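Local coordinates for proline iminopeptidase-related protein (Thermus thermophilus, PDB 2YYS) that is of unknown function but, as a member of the peptidase S33 family of alpha/beta hydrolases, may act as a peptidase, at residues P148-E156 and F200-L208. Sequence-based numbering, arbitrary orientation.
Sequences PDPEENLKE and FLRNGLWRL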
loop_
_atom_site.group_PDB
_atom_site.type_symbol
_atom_site.label_atom_id
_atom_site.label_comp_id
_atom_site.label_asym_id
_atom_site.label_seq_id
_atom_site.Cartn_x
_atom_site.Cartn_y
_atom_site.Cartn_z
ATOM N N PRO A 148 13.168 -11.973 -20.016
ATOM C CA PRO A 148 12.598 -10.676 -20.421
ATOM C C PRO A 148 11.090 -10.551 -20.144
ATOM O O PRO A 148 10.625 -9.450 -19.879
ATOM C CB PRO A 148 12.891 -10.603 -21.933
ATOM C CG PRO A 148 13.974 -11.618 -22.182
ATOM C CD PRO A 148 13.750 -12.700 -21.163
ATOM N N ASP A 149 10.350 -11.656 -20.188
ATOM C CA ASP A 149 8.901 -11.620 -20.033
ATOM C C ASP A 149 8.519 -11.782 -18.545
ATOM O O ASP A 149 8.779 -12.824 -17.950
ATOM C CB ASP A 149 8.277 -12.717 -20.889
ATOM C CG ASP A 149 6.764 -12.693 -20.868
ATOM O OD1 ASP A 149 6.159 -12.393 -19.825
ATOM O OD2 ASP A 149 6.080 -12.981 -21.863
ATOM N N PRO A 150 7.907 -10.759 -17.949
ATOM C CA PRO A 150 7.612 -10.784 -16.508
ATOM C C PRO A 150 6.605 -11.844 -16.060
ATOM O O PRO A 150 6.769 -12.393 -14.979
ATOM C CB PRO A 150 7.082 -9.373 -16.230
ATOM C CG PRO A 150 6.643 -8.831 -17.552
ATOM C CD PRO A 150 7.472 -9.500 -18.586
ATOM N N GLU A 151 5.587 -12.126 -16.868
ATOM C CA GLU A 151 4.605 -13.152 -16.523
ATOM C C GLU A 151 5.213 -14.552 -16.592
ATOM O O GLU A 151 4.822 -15.423 -15.824
ATOM C CB GLU A 151 3.356 -13.019 -17.408
ATOM C CG GLU A 151 2.627 -11.693 -17.163
ATOM C CD GLU A 151 1.403 -11.479 -18.046
ATOM O OE1 GLU A 151 1.550 -11.377 -19.286
ATOM O OE2 GLU A 151 0.294 -11.365 -17.493
ATOM N N GLU A 152 6.184 -14.746 -17.484
ATOM C CA GLU A 152 6.967 -15.985 -17.544
ATOM C C GLU A 152 7.899 -16.118 -16.327
ATOM O O GLU A 152 8.132 -17.215 -15.834
ATOM C CB GLU A 152 7.791 -16.050 -18.849
ATOM C CG GLU A 152 7.618 -17.326 -19.675
ATOM C CD GLU A 152 8.793 -17.595 -20.625
ATOM O OE1 GLU A 152 9.331 -16.623 -21.223
ATOM O OE2 GLU A 152 9.177 -18.786 -20.777
ATOM N N ASN A 153 8.442 -15.005 -15.844
ATOM C CA ASN A 153 9.265 -15.047 -14.636
ATOM C C ASN A 153 8.445 -15.531 -13.463
ATOM O O ASN A 153 8.889 -16.376 -12.701
ATOM C CB ASN A 153 9.866 -13.677 -14.325
ATOM C CG ASN A 153 11.115 -13.413 -15.113
ATOM O OD1 ASN A 153 11.413 -12.277 -15.461
ATOM N ND2 ASN A 153 11.855 -14.468 -15.409
ATOM N N LEU A 154 7.235 -14.999 -13.341
ATOM C CA LEU A 154 6.323 -15.391 -12.282
ATOM C C LEU A 154 5.971 -16.878 -12.376
ATOM O O LEU A 154 6.067 -17.606 -11.391
ATOM C CB LEU A 154 5.061 -14.543 -12.366
ATOM C CG LEU A 154 4.042 -14.699 -11.243
ATOM C CD1 LEU A 154 4.586 -14.206 -9.900
ATOM C CD2 LEU A 154 2.784 -13.938 -11.628
ATOM N N LYS A 155 5.572 -17.311 -13.568
ATOM C CA LYS A 155 5.173 -18.694 -13.811
ATOM C C LYS A 155 6.316 -19.663 -13.504
ATOM O O LYS A 155 6.107 -20.681 -12.865
ATOM C CB LYS A 155 4.686 -18.861 -15.264
ATOM C CG LYS A 155 4.418 -20.318 -15.699
ATOM C CD LYS A 155 3.628 -20.415 -17.022
ATOM C CE LYS A 155 4.482 -20.046 -18.248
ATOM N NZ LYS A 155 5.643 -20.961 -18.478
ATOM N N GLU A 156 7.523 -19.336 -13.950
ATOM C CA GLU A 156 8.685 -20.197 -13.730
ATOM C C GLU A 156 9.128 -20.252 -12.255
ATOM O O GLU A 156 9.589 -21.289 -11.780
ATOM C CB GLU A 156 9.850 -19.760 -14.630
ATOM C CG GLU A 156 9.587 -19.971 -16.122
ATOM C CD GLU A 156 9.319 -21.425 -16.475
ATOM O OE1 GLU A 156 10.165 -22.276 -16.135
ATOM O OE2 GLU A 156 8.262 -21.713 -17.082
ATOM N N PHE A 200 -6.880 -8.793 -11.321
ATOM C CA PHE A 200 -5.746 -7.932 -11.635
ATOM C C PHE A 200 -4.694 -8.722 -12.417
ATOM O O PHE A 200 -4.136 -8.207 -13.384
ATOM C CB PHE A 200 -5.169 -7.281 -10.369
ATOM C CG PHE A 200 -5.805 -5.954 -10.029
ATOM C CD1 PHE A 200 -5.467 -4.807 -10.742
ATOM C CD2 PHE A 200 -6.740 -5.854 -9.008
ATOM C CE1 PHE A 200 -6.051 -3.572 -10.441
ATOM C CE2 PHE A 200 -7.334 -4.625 -8.694
ATOM C CZ PHE A 200 -6.987 -3.482 -9.415
ATOM N N LEU A 201 -4.474 -9.981 -12.024
ATOM C CA LEU A 201 -3.544 -10.887 -12.714
ATOM C C LEU A 201 -3.949 -11.079 -14.173
ATOM O O LEU A 201 -3.128 -10.950 -15.077
ATOM C CB LEU A 201 -3.486 -12.253 -12.005
ATOM C CG LEU A 201 -2.681 -13.393 -12.659
ATOM C CD1 LEU A 201 -1.198 -13.075 -12.713
ATOM C CD2 LEU A 201 -2.901 -14.731 -11.931
ATOM N N ARG A 202 -5.229 -11.376 -14.378
ATOM C CA ARG A 202 -5.801 -11.574 -15.705
ATOM C C ARG A 202 -5.729 -10.293 -16.542
ATOM O O ARG A 202 -5.459 -10.360 -17.729
ATOM C CB ARG A 202 -7.244 -12.065 -15.550
ATOM C CG ARG A 202 -8.117 -12.111 -16.794
ATOM C CD ARG A 202 -9.592 -12.429 -16.441
ATOM N NE ARG A 202 -10.398 -12.944 -17.553
ATOM C CZ ARG A 202 -10.818 -12.225 -18.604
ATOM N NH1 ARG A 202 -10.501 -10.933 -18.731
ATOM N NH2 ARG A 202 -11.562 -12.808 -19.544
ATOM N N ASN A 203 -5.930 -9.133 -15.918
ATOM C CA ASN A 203 -5.892 -7.863 -16.630
ATOM C C ASN A 203 -4.477 -7.346 -16.919
ATOM O O ASN A 203 -4.338 -6.268 -17.468
ATOM C CB ASN A 203 -6.712 -6.802 -15.876
ATOM C CG ASN A 203 -8.216 -7.133 -15.831
ATOM O OD1 ASN A 203 -8.698 -8.007 -16.552
ATOM N ND2 ASN A 203 -8.950 -6.446 -14.957
ATOM N N GLY A 204 -3.437 -8.103 -16.554
ATOM C CA GLY A 204 -2.058 -7.770 -16.899
ATOM C C GLY A 204 -1.248 -6.990 -15.859
ATOM O O GLY A 204 -0.335 -6.234 -16.220
ATOM N N LEU A 205 -1.551 -7.184 -14.575
ATOM C CA LEU A 205 -0.885 -6.435 -13.506
ATOM C C LEU A 205 0.625 -6.651 -13.492
ATOM O O LEU A 205 1.376 -5.724 -13.246
ATOM C CB LEU A 205 -1.436 -6.820 -12.129
ATOM C CG LEU A 205 -0.800 -6.086 -10.927
ATOM C CD1 LEU A 205 -1.153 -4.615 -10.941
ATOM C CD2 LEU A 205 -1.239 -6.697 -9.619
ATOM N N TRP A 206 1.059 -7.872 -13.747
ATOM C CA TRP A 206 2.487 -8.178 -13.757
ATOM C C TRP A 206 3.292 -7.544 -14.897
ATOM O O TRP A 206 4.518 -7.526 -14.837
ATOM C CB TRP A 206 2.702 -9.687 -13.678
ATOM C CG TRP A 206 2.378 -10.144 -12.324
ATOM C CD1 TRP A 206 1.187 -10.640 -11.889
ATOM C CD2 TRP A 206 3.226 -10.078 -11.181
ATOM N NE1 TRP A 206 1.246 -10.912 -10.544
ATOM C CE2 TRP A 206 2.489 -10.573 -10.081
ATOM C CE3 TRP A 206 4.540 -9.652 -10.968
ATOM C CZ2 TRP A 206 3.029 -10.664 -8.794
ATOM C CZ3 TRP A 206 5.073 -9.743 -9.690
ATOM C CH2 TRP A 206 4.316 -10.242 -8.621
ATOM N N ARG A 207 2.606 -7.012 -15.905
ATOM C CA ARG A 207 3.255 -6.202 -16.939
ATOM C C ARG A 207 3.334 -4.721 -16.566
ATOM O O ARG A 207 3.995 -3.953 -17.249
ATOM C CB ARG A 207 2.533 -6.360 -18.286
ATOM C CG ARG A 207 2.542 -7.789 -18.818
ATOM C CD ARG A 207 2.005 -7.929 -20.247
ATOM N NE ARG A 207 0.668 -7.352 -20.396
ATOM C CZ ARG A 207 -0.494 -8.009 -20.231
ATOM N NH1 ARG A 207 -0.526 -9.295 -19.893
ATOM N NH2 ARG A 207 -1.643 -7.364 -20.404
ATOM N N LEU A 208 2.661 -4.313 -15.496
ATOM C CA LEU A 208 2.571 -2.893 -15.174
ATOM C C LEU A 208 3.878 -2.359 -14.596
ATOM O O LEU A 208 4.295 -2.753 -13.510
ATOM C CB LEU A 208 1.422 -2.601 -14.205
ATOM C CG LEU A 208 1.356 -1.146 -13.717
ATOM C CD1 LEU A 208 1.098 -0.165 -14.879
ATOM C CD2 LEU A 208 0.300 -1.000 -12.634
HETATM O O HOH W 1 -0.521 -10.262 -14.904
#
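Glu151 reaches from the first turn of helix 150-160 to Arg207, and the two form a salt bridge: Arg207 NH1 donates to Glu151 OE1 over 3.0 Å with an N-H...O angle of 158°. OE1 lies in the guanidinium plane and is met on its syn side, but from 34° out of the carboxylate plane; the two planes stand 71° apart. The other carboxylate oxygen works through water. One water donates to Glu151 OE2 and, at 2.7 Å, to Leu201 O. It also accepts from Trp206 N, tying the carboxylate to the backbone where helix 195-202 ends in a Schellman motif at Gly204. With the carboxylate gone, as in an alanine here, Arg207 would probably lose its mate across the contact and the water one of its acceptors.

Beneath the polar layer the packing is mainly apolar. Leu154 lays CD2 over the five-membered ring of Trp206 in a CH-pi contact, 3.6 Å from the centroid; the same methyl meets Leu201 CD1 at 4.2 Å. Leu138 and Ala135 of helix 131-141 also touch the indole, and Phe131 meets it edge-to-face. Pro150 CB makes a van der Waals contact with the carbonyl Trp206 O, 3.5 Å away.

Both segments belong to the mostly helical region between strands 119-125 and 221-226, consistent with an alpha/beta-hydrolase cap. Here charge and water hold both carboxylate oxygens at the surface, while the leucine-on-indole packing needs no polar partner.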